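Local coordinates for cellulosomal scaffoldin adaptor protein B (Acetivibrio cellulolyticus, PDB 4UYP), which joins the cellulosome to the anchoring scaffoldin ScaC through its C-terminal dockerin, the part held in this chain, which binds two calcium ions and a type I cohesin, at residues K1-V7 and Y34-A40; I21-V25 and I49-A54. The protein carries 2 engineered substitutions. All blocks are in the same frame, centred on the assembly; numbering follows the deposited sequence.

Overall arrangement
From the N terminus the chain runs through the first calcium loop, helix 15-26 and an irregular connection to helix 37-41, where contact 1 closes a loop by bringing 34-40 back to residues 1-7. It then passes through the second calcium loop into helix 51-61, and contact 2 joins the start of that helix to 21-25. The two closures cross, since 21-25 lies inside the loop shut by contact 1 while 49-54 follows it. Their centres are about 13 Å apart, on opposite sides of the chain's centre. Val7 packs on Ile21 and Met38 reaches Tyr24, so helix 37-41 and the first calcium loop both meet helix 15-26.

Contact 1 (K1-V7 and Y34-A40); sequences KFIYGDV and YEYGMLA. With CA (calcium ion), chain L.
Phe2 lies against Tyr36, the N-cap of helix 37-41, and against Leu39 and Ala40 within it. Its CG sits between the backbone N and the carbonyl carbon (chi1 65°), which brings CD2 beside Ala40 CB at 3.8 Å. Leu39 CB covers one face of the Phe2 ring in a CH-pi contact, 4.1 Å from the ring centroid. The Tyr36 ring is nearly parallel to that of Phe2 (planes at 17°) but slid so far along that they barely overlap; the closer touch is between the Phe2 and Tyr36 CB atoms. Ala40 makes contact through both its methyl group and its carbonyl. Its CB rests against the carbonyl oxygens of Ile3 and Asp6, and its O accepts Gly5 N at 2.8 Å, a fairly straight bond (155°). Gly5 is the third residue of a type II turn from Ile3 to Asp6, at a positive phi suited to glycine. This turn leads into the first EF-hand-like calcium loop of the type I dockerin, where Asp6 OD1 binds calcium at 2.3 Å together with Asp8, Asn10, Ser12 and Asp17. Tyr34 also reaches Phe2 CB, its OH 3.3 Å from that atom, and its CE2 lies beside Asp6 O. A water joins Tyr34 OH (2.8 Å) to Ile3 N and to Asp6 OD2, which also receives Gly11 N; the second carboxylate oxygen is thus held while the first binds metal. One face of the Tyr34 ring is occupied by Tyr36 N, over its centre. Val7 and side-chain-less Gly37 form the nearest CA pair, 4.3 Å apart.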
loop_
_atom_site.group_PDB
_atom_site.type_symbol
_atom_site.label_atom_id
_atom_site.label_comp_id
_atom_site.label_asym_id
_atom_site.label_seq_id
_atom_site.Cartn_x
_atom_site.Cartn_y
_atom_site.Cartn_z
ATOM N N LYS B 1 7.347 -31.765 3.226
ATOM C CA LYS B 1 6.264 -32.456 2.440
ATOM C C LYS B 1 4.944 -31.642 2.472
ATOM O O LYS B 1 4.444 -31.278 3.549
ATOM C CB LYS B 1 5.989 -33.901 2.932
ATOM C CG LYS B 1 5.183 -34.784 1.969
ATOM C CD LYS B 1 6.070 -35.512 0.964
ATOM C CE LYS B 1 6.364 -34.709 -0.315
ATOM N NZ LYS B 1 7.201 -33.482 -0.094
ATOM N N PHE B 2 4.399 -31.356 1.284
ATOM C CA PHE B 2 3.086 -30.737 1.199
ATOM C C PHE B 2 2.537 -31.012 -0.210
ATOM O O PHE B 2 3.314 -31.358 -1.125
ATOM C CB PHE B 2 3.192 -29.190 1.480
ATOM C CG PHE B 2 3.982 -28.437 0.451
ATOM C CD1 PHE B 2 5.380 -28.265 0.539
ATOM C CD2 PHE B 2 3.336 -27.901 -0.685
ATOM C CE1 PHE B 2 6.069 -27.574 -0.457
ATOM C CE2 PHE B 2 4.037 -27.282 -1.668
ATOM C CZ PHE B 2 5.391 -27.081 -1.584
ATOM N N ILE B 3 1.225 -30.835 -0.413
ATOM C CA ILE B 3 0.587 -30.943 -1.748
ATOM C C ILE B 3 0.310 -29.552 -2.297
ATOM O O ILE B 3 -0.246 -28.735 -1.580
ATOM C CB ILE B 3 -0.759 -31.704 -1.656
ATOM C CG1 ILE B 3 -0.481 -33.108 -1.068
ATOM C CG2 ILE B 3 -1.585 -31.690 -2.937
ATOM C CD1 ILE B 3 -1.666 -33.766 -0.410
ATOM N N TYR B 4 0.800 -29.298 -3.501
ATOM C CA TYR B 4 0.550 -27.968 -4.137
ATOM C C TYR B 4 -0.990 -27.776 -4.138
ATOM O O TYR B 4 -1.739 -28.652 -4.546
ATOM C CB TYR B 4 1.132 -27.845 -5.518
ATOM C CG TYR B 4 2.625 -27.595 -5.470
ATOM C CD1 TYR B 4 3.129 -26.423 -5.019
ATOM C CD2 TYR B 4 3.477 -28.640 -5.853
ATOM C CE1 TYR B 4 4.549 -26.228 -4.954
ATOM C CE2 TYR B 4 4.850 -28.470 -5.799
ATOM C CZ TYR B 4 5.333 -27.290 -5.359
ATOM O OH TYR B 4 6.714 -27.193 -5.369
ATOM N N GLY B 5 -1.388 -26.571 -3.773
ATOM C CA GLY B 5 -2.862 -26.299 -3.801
ATOM C C GLY B 5 -3.500 -26.482 -2.459
ATOM O O GLY B 5 -4.566 -25.941 -2.187
ATOM N N ASP B 6 -2.845 -27.233 -1.553
ATOM C CA ASP B 6 -3.484 -27.599 -0.295
ATOM C C ASP B 6 -3.149 -26.636 0.822
ATOM O O ASP B 6 -2.354 -26.870 1.713
ATOM C CB ASP B 6 -3.012 -29.008 0.143
ATOM C CG ASP B 6 -3.697 -29.412 1.403
ATOM O OD1 ASP B 6 -4.769 -28.934 1.803
ATOM O OD2 ASP B 6 -3.150 -30.306 2.108
ATOM N N VAL B 7 -3.738 -25.429 0.717
ATOM C CA VAL B 7 -3.247 -24.300 1.499
ATOM C C VAL B 7 -3.665 -24.389 2.994
ATOM O O VAL B 7 -2.980 -23.824 3.820
ATOM C CB VAL B 7 -3.687 -22.944 0.808
ATOM C CG1 VAL B 7 -3.650 -23.016 -0.743
ATOM C CG2 VAL B 7 -5.078 -22.652 1.093
ATOM N N TYR B 34 -1.303 -23.181 8.050
ATOM C CA TYR B 34 -0.676 -24.463 7.755
ATOM C C TYR B 34 0.728 -24.064 7.574
ATOM O O TYR B 34 1.052 -23.025 6.965
ATOM C CB TYR B 34 -1.197 -24.965 6.437
ATOM C CG TYR B 34 -0.514 -26.147 5.858
ATOM C CD1 TYR B 34 0.025 -27.173 6.669
ATOM C CD2 TYR B 34 -0.419 -26.300 4.447
ATOM C CE1 TYR B 34 0.625 -28.254 6.093
ATOM C CE2 TYR B 34 0.146 -27.419 3.872
ATOM C CZ TYR B 34 0.657 -28.386 4.704
ATOM O OH TYR B 34 1.149 -29.500 4.075
ATOM N N GLU B 35 1.608 -24.873 8.188
ATOM C CA GLU B 35 3.035 -24.627 8.147
ATOM C C GLU B 35 3.640 -24.411 6.730
ATOM O O GLU B 35 4.543 -23.639 6.483
ATOM C CB GLU B 35 3.621 -25.885 8.871
ATOM C CG GLU B 35 5.035 -26.143 8.586
ATOM C CD GLU B 35 5.537 -27.237 9.527
ATOM O OE1 GLU B 35 4.890 -28.298 9.621
ATOM O OE2 GLU B 35 6.517 -26.946 10.189
ATOM N N TYR B 36 3.070 -25.129 5.760
ATOM C CA TYR B 36 3.466 -25.038 4.353
ATOM C C TYR B 36 2.434 -24.314 3.441
ATOM O O TYR B 36 2.509 -24.508 2.214
ATOM C CB TYR B 36 3.815 -26.428 3.713
ATOM C CG TYR B 36 4.983 -27.117 4.414
ATOM C CD1 TYR B 36 6.290 -26.682 4.217
ATOM C CD2 TYR B 36 4.716 -28.103 5.369
ATOM C CE1 TYR B 36 7.344 -27.297 4.881
ATOM C CE2 TYR B 36 5.780 -28.717 6.074
ATOM C CZ TYR B 36 7.041 -28.272 5.832
ATOM O OH TYR B 36 8.091 -28.875 6.499
ATOM N N GLY B 37 1.561 -23.511 4.068
ATOM C CA GLY B 37 0.437 -22.889 3.230
ATOM C C GLY B 37 1.038 -21.954 2.244
ATOM O O GLY B 37 0.504 -21.852 1.115
ATOM N N MET B 38 2.054 -21.157 2.564
ATOM C CA MET B 38 2.574 -20.229 1.592
ATOM C C MET B 38 3.146 -20.914 0.348
ATOM O O MET B 38 2.858 -20.532 -0.786
ATOM C CB MET B 38 3.584 -19.274 2.272
ATOM C CG MET B 38 3.966 -18.114 1.399
ATOM S SD MET B 38 2.880 -16.690 1.561
ATOM C CE MET B 38 1.324 -17.470 1.693
ATOM N N LEU B 39 3.963 -21.977 0.533
ATOM C CA LEU B 39 4.503 -22.670 -0.584
ATOM C C LEU B 39 3.364 -23.411 -1.340
ATOM O O LEU B 39 3.373 -23.496 -2.592
ATOM C CB LEU B 39 5.455 -23.755 -0.064
ATOM C CG LEU B 39 6.947 -23.425 -0.107
ATOM C CD1 LEU B 39 7.420 -22.035 -0.491
ATOM C CD2 LEU B 39 7.526 -23.968 1.216
ATOM N N ALA B 40 2.378 -23.946 -0.605
ATOM C CA ALA B 40 1.295 -24.685 -1.259
ATOM C C ALA B 40 0.418 -23.713 -2.102
ATOM O O ALA B 40 -0.165 -24.132 -3.092
ATOM C CB ALA B 40 0.452 -25.433 -0.253
HETATM CA CA CA L . -7.033 -28.427 1.528
HETATM O O HOH W 1 2.693 -31.109 5.299
HETATM O O HOH W 2 -0.413 -30.714 2.031
HETATM O O HOH W 3 -9.330 -27.954 2.070
#

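Contact 2 (I21-V25 and I49-A54); sequences IRDYV and IKINDA. With CA (calcium ion), chain K.
The Tyr24 ring meets Ile49, whose CG2 and CB lie beside Tyr24 CD1, CG2 at 4.0 Å. In the modelled conformer Ile49 CD1 stands over one face, 4.3 Å from the Tyr24 ring centroid and 14° off the normal, a CH-pi contact that is provisional because a second conformer exists. The isoleucine crosses the tyrosine at about a right angle, and the ring of Phe32 also meets Tyr24, the planes close to parallel. The other flat group, the Asp53 carboxylate, grips calcium with both oxygens, OD1 at 2.6 Å and OD2 at 2.4 Å. Its OD2 also accepts the backbone N-H of Lys50, the N-cap three residues earlier, through the anti lone pair, with N at 2.9 Å. Asp53 is the last ligand of the second EF-hand-like loop of the dockerin, after Asp42, Asp44, Asn46 and Ser48, so one carboxylate binds the metal and ties down the N-cap N-H. Asn52 OD1 holds a water that is itself a calcium ligand. Between helices 15-26 and 51-61 the packing is apolar. With chi1 at -64°, Ile21 CG2 lies anti to the backbone N and meets Ala54 CB at 3.7 Å and Ile49 CG2 at 3.8 Å, while Ile21 CD1 lies beside Asp53 O. Val25 CG2 presses on the N-cap backbone, 3.7 Å from Lys50 C. Arg22 meets Ala54 CB with its N and CB, and its CG lies beside Ile51 CD1; its guanidinium forms a salt bridge with Glu78 of the ScaC cohesin chain. Lys50 NZ likewise pairs with Glu128 of that cohesin, and Val25 O accepts its Arg37.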
loop_
_atom_site.group_PDB
_atom_site.type_symbol
_atom_site.label_atom_id
_atom_site.label_comp_id
_atom_site.label_asym_id
_atom_site.label_seq_id
_atom_site.Cartn_x
_atom_site.Cartn_y
_atom_site.Cartn_z
ATOM N N ILE B 21 -6.661 -18.597 -0.484
ATOM C CA ILE B 21 -5.702 -17.801 -1.204
ATOM C C ILE B 21 -6.333 -16.425 -1.512
ATOM O O ILE B 21 -5.624 -15.390 -1.377
ATOM C CB ILE B 21 -5.309 -18.483 -2.516
ATOM C CG1 ILE B 21 -4.594 -19.819 -2.201
ATOM C CG2 ILE B 21 -4.357 -17.613 -3.285
ATOM C CD1 ILE B 21 -4.253 -20.648 -3.464
ATOM N N ARG B 22 -7.600 -16.410 -1.941
ATOM C CA ARG B 22 -8.267 -15.107 -2.154
ATOM C C ARG B 22 -8.282 -14.240 -0.828
ATOM O O ARG B 22 -8.028 -13.002 -0.907
ATOM C CB ARG B 22 -9.653 -15.376 -2.723
ATOM C CG ARG B 22 -10.408 -14.050 -3.017
ATOM C CD ARG B 22 -11.748 -14.399 -3.646
ATOM N NE ARG B 22 -12.640 -15.014 -2.653
ATOM C CZ ARG B 22 -13.704 -15.732 -2.984
ATOM N NH1 ARG B 22 -13.994 -16.074 -4.228
ATOM N NH2 ARG B 22 -14.496 -16.103 -1.988
ATOM N N ASP B 23 -8.479 -14.876 0.310
ATOM C CA ASP B 23 -8.474 -14.107 1.606
ATOM C C ASP B 23 -7.122 -13.506 1.754
ATOM O O ASP B 23 -7.009 -12.355 2.284
ATOM C CB ASP B 23 -8.749 -15.042 2.787
ATOM C CG ASP B 23 -10.168 -15.415 2.941
ATOM O OD1 ASP B 23 -11.057 -14.859 2.296
ATOM O OD2 ASP B 23 -10.295 -16.405 3.797
ATOM N N TYR B 24 -6.003 -14.204 1.423
ATOM C CA TYR B 24 -4.695 -13.594 1.537
ATOM C C TYR B 24 -4.470 -12.398 0.609
ATOM O O TYR B 24 -3.943 -11.327 0.997
ATOM C CB TYR B 24 -3.611 -14.692 1.225
ATOM C CG TYR B 24 -2.214 -14.302 1.515
ATOM C CD1 TYR B 24 -1.428 -13.622 0.571
ATOM C CD2 TYR B 24 -1.663 -14.585 2.804
ATOM C CE1 TYR B 24 -0.128 -13.208 0.863
ATOM C CE2 TYR B 24 -0.337 -14.240 3.012
ATOM C CZ TYR B 24 0.393 -13.515 2.087
ATOM O OH TYR B 24 1.703 -13.150 2.433
ATOM N N VAL B 25 -4.893 -12.561 -0.672
ATOM C CA VAL B 25 -4.796 -11.476 -1.606
ATOM C C VAL B 25 -5.604 -10.235 -1.163
ATOM O O VAL B 25 -5.135 -9.081 -1.332
ATOM C CB VAL B 25 -5.208 -12.009 -3.000
ATOM C CG1 VAL B 25 -5.183 -10.826 -3.969
ATOM C CG2 VAL B 25 -4.241 -13.084 -3.483
ATOM N N ILE B 49 2.289 -14.849 -3.900
ATOM C CA ILE B 49 0.881 -15.245 -3.891
ATOM C C ILE B 49 0.060 -14.105 -4.539
ATOM O O ILE B 49 0.117 -12.950 -4.069
ATOM C CB ILE B 49 0.455 -15.551 -2.482
ATOM C CG1 ILE B 49 1.471 -16.515 -1.814
ATOM C CG2 ILE B 49 -0.927 -16.195 -2.428
ATOM C CD1 ILE B 49 1.017 -17.013 -0.444
ATOM N N LYS B 50 -0.640 -14.409 -5.611
ATOM C CA LYS B 50 -1.431 -13.427 -6.350
ATOM C C LYS B 50 -2.719 -14.023 -6.708
ATOM O O LYS B 50 -3.013 -15.202 -6.513
ATOM C CB LYS B 50 -0.712 -12.967 -7.584
ATOM C CG LYS B 50 0.713 -12.378 -7.334
ATOM C CD LYS B 50 1.418 -12.016 -8.610
ATOM C CE LYS B 50 0.814 -10.832 -9.261
ATOM N NZ LYS B 50 1.590 -10.398 -10.479
ATOM N N ILE B 51 -3.655 -13.169 -7.235
ATOM C CA ILE B 51 -4.980 -13.674 -7.502
ATOM C C ILE B 51 -5.000 -14.865 -8.480
ATOM O O ILE B 51 -5.936 -15.678 -8.388
ATOM C CB ILE B 51 -5.947 -12.480 -7.974
ATOM C CG1 ILE B 51 -7.466 -12.882 -7.943
ATOM C CG2 ILE B 51 -5.557 -11.984 -9.347
ATOM C CD1 ILE B 51 -7.930 -13.370 -6.589
ATOM N N ASN B 52 -4.050 -14.886 -9.419
ATOM C CA ASN B 52 -4.181 -16.023 -10.335
ATOM C C ASN B 52 -3.834 -17.332 -9.657
ATOM O O ASN B 52 -4.360 -18.355 -10.120
ATOM C CB ASN B 52 -3.224 -15.806 -11.514
ATOM C CG ASN B 52 -1.768 -15.939 -11.124
ATOM O OD1 ASN B 52 -1.282 -15.346 -10.144
ATOM N ND2 ASN B 52 -1.002 -16.752 -11.899
ATOM N N ASP B 53 -3.081 -17.351 -8.567
ATOM C CA ASP B 53 -2.889 -18.617 -7.815
ATOM C C ASP B 53 -4.210 -19.098 -7.331
ATOM O O ASP B 53 -4.502 -20.291 -7.346
ATOM C CB ASP B 53 -1.922 -18.421 -6.669
ATOM C CG ASP B 53 -0.534 -18.059 -7.100
ATOM O OD1 ASP B 53 0.156 -18.830 -7.830
ATOM O OD2 ASP B 53 0.039 -16.993 -6.666
ATOM N N ALA B 54 -5.111 -18.161 -6.862
ATOM C CA ALA B 54 -6.380 -18.613 -6.324
ATOM C C ALA B 54 -7.243 -19.209 -7.472
ATOM O O ALA B 54 -7.876 -20.240 -7.245
ATOM C CB ALA B 54 -7.093 -17.341 -5.693
HETATM CA CA CA K . 2.168 -17.250 -7.666
HETATM O O HOH W 4 1.272 -15.705 -9.297
#